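Local coordinates for protein apoptosis regulator CED-9 (Caenorhabditis elegans, PDB 1OHU) that restrains programmed cell death by sequestering the caspase activator CED-4, until EGL-1 binds and inhibits the protein and CED-4 is released, at residues 53-56 with 57-61; 108-111 with 112-116; 22-25 with 26-30. The protein carries 3 engineered substitutions. All coordinates share one frame; numbering follows the deposited sequence.

Interaction 1: 53-56 with 57-61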
loop_
_atom_site.group_PDB
_atom_site.type_symbol
_atom_site.label_atom_id
_atom_site.label_comp_id
_atom_site.label_asym_id
_atom_site.label_seq_id
_atom_site.Cartn_x
_atom_site.Cartn_y
_atom_site.Cartn_z
ATOM N N GLY A 53 3.722 -3.130 5.739
ATOM C CA GLY A 53 4.072 -1.887 5.074
ATOM C C GLY A 53 5.161 -1.147 5.826
ATOM O O GLY A 53 6.072 -0.579 5.224
ATOM N N THR A 54 5.063 -1.146 7.152
ATOM C CA THR A 54 6.057 -0.490 7.990
ATOM C C THR A 54 7.400 -1.181 7.804
ATOM O O THR A 54 8.431 -0.526 7.657
ATOM C CB THR A 54 5.671 -0.563 9.471
ATOM O OG1 THR A 54 4.364 -0.011 9.642
ATOM C CG2 THR A 54 6.650 0.226 10.317
ATOM N N ILE A 55 7.382 -2.509 7.812
ATOM C CA ILE A 55 8.598 -3.285 7.625
ATOM C C ILE A 55 9.175 -3.033 6.235
ATOM O O ILE A 55 10.375 -2.805 6.084
ATOM C CB ILE A 55 8.330 -4.797 7.765
ATOM C CG1 ILE A 55 7.903 -5.122 9.195
ATOM C CG2 ILE A 55 9.576 -5.587 7.390
ATOM C CD1 ILE A 55 7.647 -6.594 9.419
ATOM N N PHE A 56 8.317 -3.063 5.222
ATOM C CA PHE A 56 8.765 -2.857 3.851
ATOM C C PHE A 56 9.377 -1.474 3.662
ATOM O O PHE A 56 10.414 -1.334 3.014
ATOM C CB PHE A 56 7.602 -3.022 2.875
ATOM C CG PHE A 56 8.024 -3.095 1.436
ATOM C CD1 PHE A 56 7.968 -4.294 0.744
ATOM C CD2 PHE A 56 8.490 -1.964 0.774
ATOM C CE1 PHE A 56 8.369 -4.365 -0.590
ATOM C CE2 PHE A 56 8.894 -2.025 -0.553
ATOM C CZ PHE A 56 8.834 -3.223 -1.237
ATOM N N GLU A 57 8.733 -0.454 4.222
ATOM C CA GLU A 57 9.235 0.905 4.085
ATOM C C GLU A 57 10.623 1.024 4.683
ATOM O O GLU A 57 11.516 1.610 4.074
ATOM C CB GLU A 57 8.319 1.916 4.778
ATOM C CG GLU A 57 8.787 3.357 4.565
ATOM C CD GLU A 57 7.915 4.385 5.274
ATOM O OE1 GLU A 57 6.674 4.216 5.306
ATOM O OE2 GLU A 57 8.475 5.372 5.787
ATOM N N LYS A 58 10.798 0.476 5.882
ATOM C CA LYS A 58 12.089 0.536 6.555
ATOM C C LYS A 58 13.182 -0.120 5.731
ATOM O O LYS A 58 14.324 0.324 5.747
ATOM C CB LYS A 58 12.014 -0.125 7.936
ATOM C CG LYS A 58 11.200 0.663 8.951
ATOM C CD LYS A 58 11.389 0.138 10.375
ATOM C CE LYS A 58 10.724 1.076 11.383
ATOM N NZ LYS A 58 11.110 0.792 12.799
ATOM N N LYS A 59 12.829 -1.170 5.001
ATOM C CA LYS A 59 13.803 -1.872 4.179
ATOM C C LYS A 59 14.124 -1.143 2.881
ATOM O O LYS A 59 15.263 -1.161 2.419
ATOM C CB LYS A 59 13.304 -3.278 3.854
ATOM C CG LYS A 59 13.160 -4.168 5.076
ATOM C CD LYS A 59 12.899 -5.623 4.691
ATOM C CE LYS A 59 13.042 -6.544 5.900
ATOM N NZ LYS A 59 12.841 -7.971 5.533
ATOM N N HIS A 60 13.124 -0.483 2.307
ATOM C CA HIS A 60 13.311 0.215 1.042
ATOM C C HIS A 60 13.141 1.721 1.115
ATOM O O HIS A 60 12.820 2.361 0.121
ATOM C CB HIS A 60 12.348 -0.376 0.019
ATOM C CG HIS A 60 12.545 -1.842 -0.192
ATOM N ND1 HIS A 60 13.565 -2.350 -0.966
ATOM C CD2 HIS A 60 11.903 -2.912 0.333
ATOM C CE1 HIS A 60 13.544 -3.670 -0.908
ATOM N NE2 HIS A 60 12.545 -4.036 -0.124
ATOM N N ALA A 61 13.384 2.282 2.293
ATOM C CA ALA A 61 13.249 3.711 2.514
ATOM C C ALA A 61 13.956 4.566 1.470
ATOM O O ALA A 61 13.344 5.452 0.879
ATOM C CB ALA A 61 13.757 4.072 3.908
#
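Phe56 and His60, one helical turn apart, make the aromatic contact of this part of helix 44-71. His60 brings its CD2 over one face of the phenyl ring, 3.3 Å from Phe56 CE2 and displaced toward the rim. Ring centroids are 4.4 Å apart and the planes meet at 37°, an oblique pairing that is neither a stack nor edge-to-face. The first torsions explain it: Phe56 CG is anti to the backbone N (chi1 -169°), which sends the ring toward the following turn, while His60 CG sits beside its own backbone N (chi1 -59°) and so leans back over it.

The apolar contact is lighter. Ile55 and Lys59 run side by side in the same direction; the lysine chain passes Ile55 O and touches the isoleucine methyl with its far end, Lys59 CE lying 3.9 Å from Ile55 CG2.

Backbone bonds of the i to i+4 kind carry the rest. Glu57 N donates to Gly53 O at 2.8 Å, Lys58 N to Thr54 O at 3.1 Å, and Lys59 N to Ile55 O. Phe56 O accepts His60 N at 2.9 Å and, in a weak i+3 bond, Lys59 N.

Polar side-chain ends look elsewhere: Thr54 OG1 bonds to Arg50 O within the helix, and Lys58 NZ to Tyr168 OH on helix 154-172. The extended Glu57 chain carries its carboxylate to helix 13-27, where OE1 forms a salt bridge with Arg24 NE. Against helix 101-118 rest Phe56, on Ile105 and Ser109, and Glu57, on Ser109 and Phe113, while Gly53 O accepts the Ser109 hydroxyl.

Interaction 2: 108-111 with 112-116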
loop_
_atom_site.group_PDB
_atom_site.type_symbol
_atom_site.label_atom_id
_atom_site.label_comp_id
_atom_site.label_asym_id
_atom_site.label_seq_id
_atom_site.Cartn_x
_atom_site.Cartn_y
_atom_site.Cartn_z
ATOM N N ILE A 108 1.352 -0.780 -1.716
ATOM C CA ILE A 108 0.549 -0.148 -0.675
ATOM C C ILE A 108 1.463 0.682 0.230
ATOM O O ILE A 108 1.153 1.828 0.557
ATOM C CB ILE A 108 -0.206 -1.202 0.172
ATOM C CG1 ILE A 108 -1.252 -1.911 -0.692
ATOM C CG2 ILE A 108 -0.881 -0.535 1.356
ATOM C CD1 ILE A 108 -2.115 -2.909 0.060
ATOM N N SER A 109 2.596 0.097 0.612
ATOM C CA SER A 109 3.560 0.773 1.466
ATOM C C SER A 109 4.015 2.082 0.818
ATOM O O SER A 109 4.044 3.134 1.464
ATOM C CB SER A 109 4.781 -0.122 1.712
ATOM O OG SER A 109 5.657 0.479 2.655
ATOM N N PHE A 110 4.370 2.009 -0.459
ATOM C CA PHE A 110 4.827 3.183 -1.192
ATOM C C PHE A 110 3.717 4.224 -1.293
ATOM O O PHE A 110 3.966 5.416 -1.154
ATOM C CB PHE A 110 5.280 2.790 -2.596
ATOM C CG PHE A 110 5.749 3.955 -3.420
ATOM C CD1 PHE A 110 6.825 4.727 -2.994
ATOM C CD2 PHE A 110 5.091 4.306 -4.595
ATOM C CE1 PHE A 110 7.237 5.843 -3.728
ATOM C CE2 PHE A 110 5.493 5.414 -5.334
ATOM C CZ PHE A 110 6.567 6.187 -4.900
ATOM N N GLY A 111 2.496 3.760 -1.551
ATOM C CA GLY A 111 1.360 4.660 -1.663
ATOM C C GLY A 111 1.166 5.402 -0.358
ATOM O O GLY A 111 1.018 6.622 -0.347
ATOM N N GLY A 112 1.177 4.662 0.747
ATOM C CA GLY A 112 1.010 5.292 2.045
ATOM C C GLY A 112 2.126 6.286 2.308
ATOM O O GLY A 112 1.898 7.365 2.837
ATOM N N PHE A 113 3.340 5.902 1.935
ATOM C CA PHE A 113 4.529 6.727 2.110
ATOM C C PHE A 113 4.399 8.068 1.383
ATOM O O PHE A 113 4.649 9.126 1.958
ATOM C CB PHE A 113 5.755 5.982 1.571
ATOM C CG PHE A 113 7.032 6.775 1.642
ATOM C CD1 PHE A 113 7.700 6.937 2.849
ATOM C CD2 PHE A 113 7.570 7.356 0.494
ATOM C CE1 PHE A 113 8.889 7.666 2.913
ATOM C CE2 PHE A 113 8.753 8.083 0.548
ATOM C CZ PHE A 113 9.417 8.238 1.765
ATOM N N VAL A 114 4.020 8.011 0.111
ATOM C CA VAL A 114 3.860 9.218 -0.697
ATOM C C VAL A 114 2.689 10.074 -0.204
ATOM O O VAL A 114 2.782 11.294 -0.149
ATOM C CB VAL A 114 3.620 8.863 -2.174
ATOM C CG1 VAL A 114 3.593 10.134 -3.009
ATOM C CG2 VAL A 114 4.716 7.933 -2.661
ATOM N N ALA A 115 1.582 9.428 0.138
ATOM C CA ALA A 115 0.415 10.145 0.640
ATOM C C ALA A 115 0.834 10.994 1.838
ATOM O O ALA A 115 0.479 12.164 1.931
ATOM C CB ALA A 115 -0.665 9.160 1.050
ATOM N N ALA A 116 1.605 10.403 2.749
ATOM C CA ALA A 116 2.064 11.133 3.930
ATOM C C ALA A 116 2.924 12.347 3.561
ATOM O O ALA A 116 2.963 13.326 4.303
ATOM C CB ALA A 116 2.835 10.204 4.849
#
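Phe110 and Val114 meet because of two complementary first torsions. Phe110 CG stands anti to the backbone N (chi1 179°), carrying the ring toward the next turn; in Val114, with CG1 in the same anti place (chi1 -175°), the other methyl, CG2, falls beside the backbone N and is aimed back at the ring. The result is a CH-pi contact: CG2 of Val114 lies 3.5 Å from the centroid of the Phe110 ring and 19° off its normal, so it sits over the face, shifted slightly to the rim. Its nearest ring atoms include Phe110 CZ, at 3.4 Å. The same methyl is also only 3.0 Å from Phe110 O, which marks tight packing against the turn.

Phe113 approaches the Phe110 ring more loosely and obliquely, Phe113 CD2 being 4.4 Å from Phe110 CD1. With an alanine in place of Phe110, the Val114 methyl would probably lose its aromatic face and a gap would open beside Phe64, whose ring meets that of Phe110 edge-to-face.

The backbone beneath is regular. Gly112 N donates to Ile108 O at 2.8 Å in a nearly straight bond, and Val114 N to Phe110 O at 2.9 Å; Phe113 N to Ser109 O and Ala115 N to Gly111 O continue the series.

All the touching residues are buried, with helices 13-27, 44-71 and 128-144 packed around them. Residues 108-112 belong to the predicted BH1 motif, and a largely apolar helix enclosed by others is the central feature of the Bcl-2 fold.

Interaction 3: 22-25 with 26-30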
loop_
_atom_site.group_PDB
_atom_site.type_symbol
_atom_site.label_atom_id
_atom_site.label_comp_id
_atom_site.label_asym_id
_atom_site.label_seq_id
_atom_site.Cartn_x
_atom_site.Cartn_y
_atom_site.Cartn_z
ATOM N N THR A 22 -4.535 5.851 5.727
ATOM C CA THR A 22 -4.944 6.504 6.966
ATOM C C THR A 22 -3.911 6.302 8.084
ATOM O O THR A 22 -3.535 7.248 8.777
ATOM C CB THR A 22 -6.300 5.957 7.428
ATOM O OG1 THR A 22 -7.270 6.175 6.399
ATOM C CG2 THR A 22 -6.750 6.641 8.694
ATOM N N HIS A 23 -3.455 5.065 8.243
ATOM C CA HIS A 23 -2.482 4.717 9.269
ATOM C C HIS A 23 -1.113 5.351 9.034
ATOM O O HIS A 23 -0.500 5.884 9.961
ATOM C CB HIS A 23 -2.335 3.198 9.344
ATOM C CG HIS A 23 -1.181 2.748 10.180
ATOM N ND1 HIS A 23 -1.162 2.873 11.554
ATOM C CD2 HIS A 23 0.016 2.218 9.832
ATOM C CE1 HIS A 23 -0.002 2.438 12.014
ATOM N NE2 HIS A 23 0.731 2.037 10.990
ATOM N N ARG A 24 -0.628 5.300 7.801
ATOM C CA ARG A 24 0.675 5.878 7.508
ATOM C C ARG A 24 0.663 7.397 7.668
ATOM O O ARG A 24 1.637 7.991 8.135
ATOM C CB ARG A 24 1.135 5.493 6.098
ATOM C CG ARG A 24 2.559 5.956 5.792
ATOM C CD ARG A 24 3.550 5.462 6.840
ATOM N NE ARG A 24 4.901 5.971 6.596
ATOM C CZ ARG A 24 5.305 7.209 6.871
ATOM N NH1 ARG A 24 4.474 8.090 7.410
ATOM N NH2 ARG A 24 6.547 7.571 6.592
ATOM N N ILE A 25 -0.443 8.024 7.289
ATOM C CA ILE A 25 -0.572 9.469 7.420
ATOM C C ILE A 25 -0.640 9.856 8.900
ATOM O O ILE A 25 -0.062 10.857 9.313
ATOM C CB ILE A 25 -1.837 9.966 6.711
ATOM C CG1 ILE A 25 -1.660 9.822 5.192
ATOM C CG2 ILE A 25 -2.137 11.405 7.121
ATOM C CD1 ILE A 25 -2.913 10.148 4.390
ATOM N N ARG A 26 -1.355 9.068 9.698
ATOM C CA ARG A 26 -1.460 9.358 11.128
ATOM C C ARG A 26 -0.109 9.121 11.789
ATOM O O ARG A 26 0.228 9.764 12.775
ATOM C CB ARG A 26 -2.532 8.481 11.776
ATOM C CG ARG A 26 -3.942 8.954 11.484
ATOM C CD ARG A 26 -5.008 8.003 12.007
ATOM N NE ARG A 26 -6.335 8.606 11.863
ATOM C CZ ARG A 26 -7.490 7.957 11.977
ATOM N NH1 ARG A 26 -7.513 6.650 12.239
ATOM N NH2 ARG A 26 -8.632 8.621 11.839
ATOM N N GLN A 27 0.668 8.202 11.219
ATOM C CA GLN A 27 1.988 7.876 11.738
ATOM C C GLN A 27 2.884 9.103 11.602
ATOM O O GLN A 27 3.858 9.269 12.335
ATOM C CB GLN A 27 2.578 6.707 10.950
ATOM C CG GLN A 27 3.243 5.652 11.814
ATOM C CD GLN A 27 2.348 5.197 12.955
ATOM O OE1 GLN A 27 1.165 4.915 12.756
ATOM N NE2 GLN A 27 2.911 5.123 14.158
ATOM N N ASN A 28 2.537 9.965 10.655
ATOM C CA ASN A 28 3.288 11.182 10.418
ATOM C C ASN A 28 2.626 12.338 11.173
ATOM O O ASN A 28 2.871 13.501 10.878
ATOM C CB ASN A 28 3.331 11.469 8.919
ATOM C CG ASN A 28 4.417 12.443 8.546
ATOM O OD1 ASN A 28 5.486 12.450 9.147
ATOM N ND2 ASN A 28 4.158 13.264 7.534
ATOM N N GLY A 29 1.783 12.000 12.148
ATOM C CA GLY A 29 1.100 13.009 12.940
ATOM C C GLY A 29 -0.017 13.765 12.234
ATOM O O GLY A 29 -0.536 14.746 12.771
HETATM N N MSE A 30 -0.399 13.328 11.036
HETATM C CA MSE A 30 -1.457 14.015 10.300
HETATM C C MSE A 30 -2.751 13.205 10.202
HETATM O O MSE A 30 -2.801 12.045 10.616
HETATM C CB MSE A 30 -0.938 14.421 8.912
HETATM C CG MSE A 30 0.177 15.481 8.999
HETATM SE SE MSE A 30 1.141 15.692 7.339
HETATM C CE MSE A 30 2.554 16.858 7.911
#
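Ile25 and Met30 form the close-packed side of this helix end. Ile25 CG2 lies 3.7 Å from CB of Met30 (a selenomethionine here), and Ile25 O accepts two bonds, from Met30 N at 3.0 Å and Asn28 N at 3.1 Å; they come from opposite faces of its plane, the latter well above it. Ile25 also packs on Ala115, Met119 and Trp32, which buries it. Arg24, resting on Phe113 and Ala116, presents a guanidinium edge to the next turn, its NH1 3.9 Å from Asn28 CB, while its NE is engaged by Glu57.

The other side is looser and reaches solvent at Arg26. Thr22 and Arg26 lie alongside each other, and the methyl CG2 of Thr22 rests over one face of the Arg26 guanidinium, 3.6 Å from CZ. With chi1 at -58°, Thr22 OG1 stands beside the backbone N and bonds to Val18 O, leaving CG2 anti to that N and turned to the arginine. Arg26 NH2 pairs with Glu31 in a salt bridge.

Gly29, with phi 73°, is the C-prime residue of a Schellman motif: Met30 N to Ile25 O is joined by Gly29 N to Arg26 O, 2.8 Å. This motif ends helix 13-27, within the predicted BH4 region.

In the fold
The three contacts lie on three helices, of which 13-27 and 44-71 both pack against residues 108-116 of helix 101-118. Interaction 2 is the most central, about 6 Å from the centre of the chain to its own centre, with interactions 1 and 3 at about 11 and 13 Å. Centres of interactions 1 and 2 are about 11 Å apart, and Ser109 OG joins them through a probable hydrogen bond to Gly53 O, 2.8 Å. Interactions 1 and 3, about 15 Å apart between centres, are tied by the salt bridge between Glu57 OE1 and Arg24 NE, also 2.8 Å. Arg24 further packs on interaction 2, its CG 3.3 Å from Gly112 O. Thus the predicted BH4 and BH1 motifs touch directly.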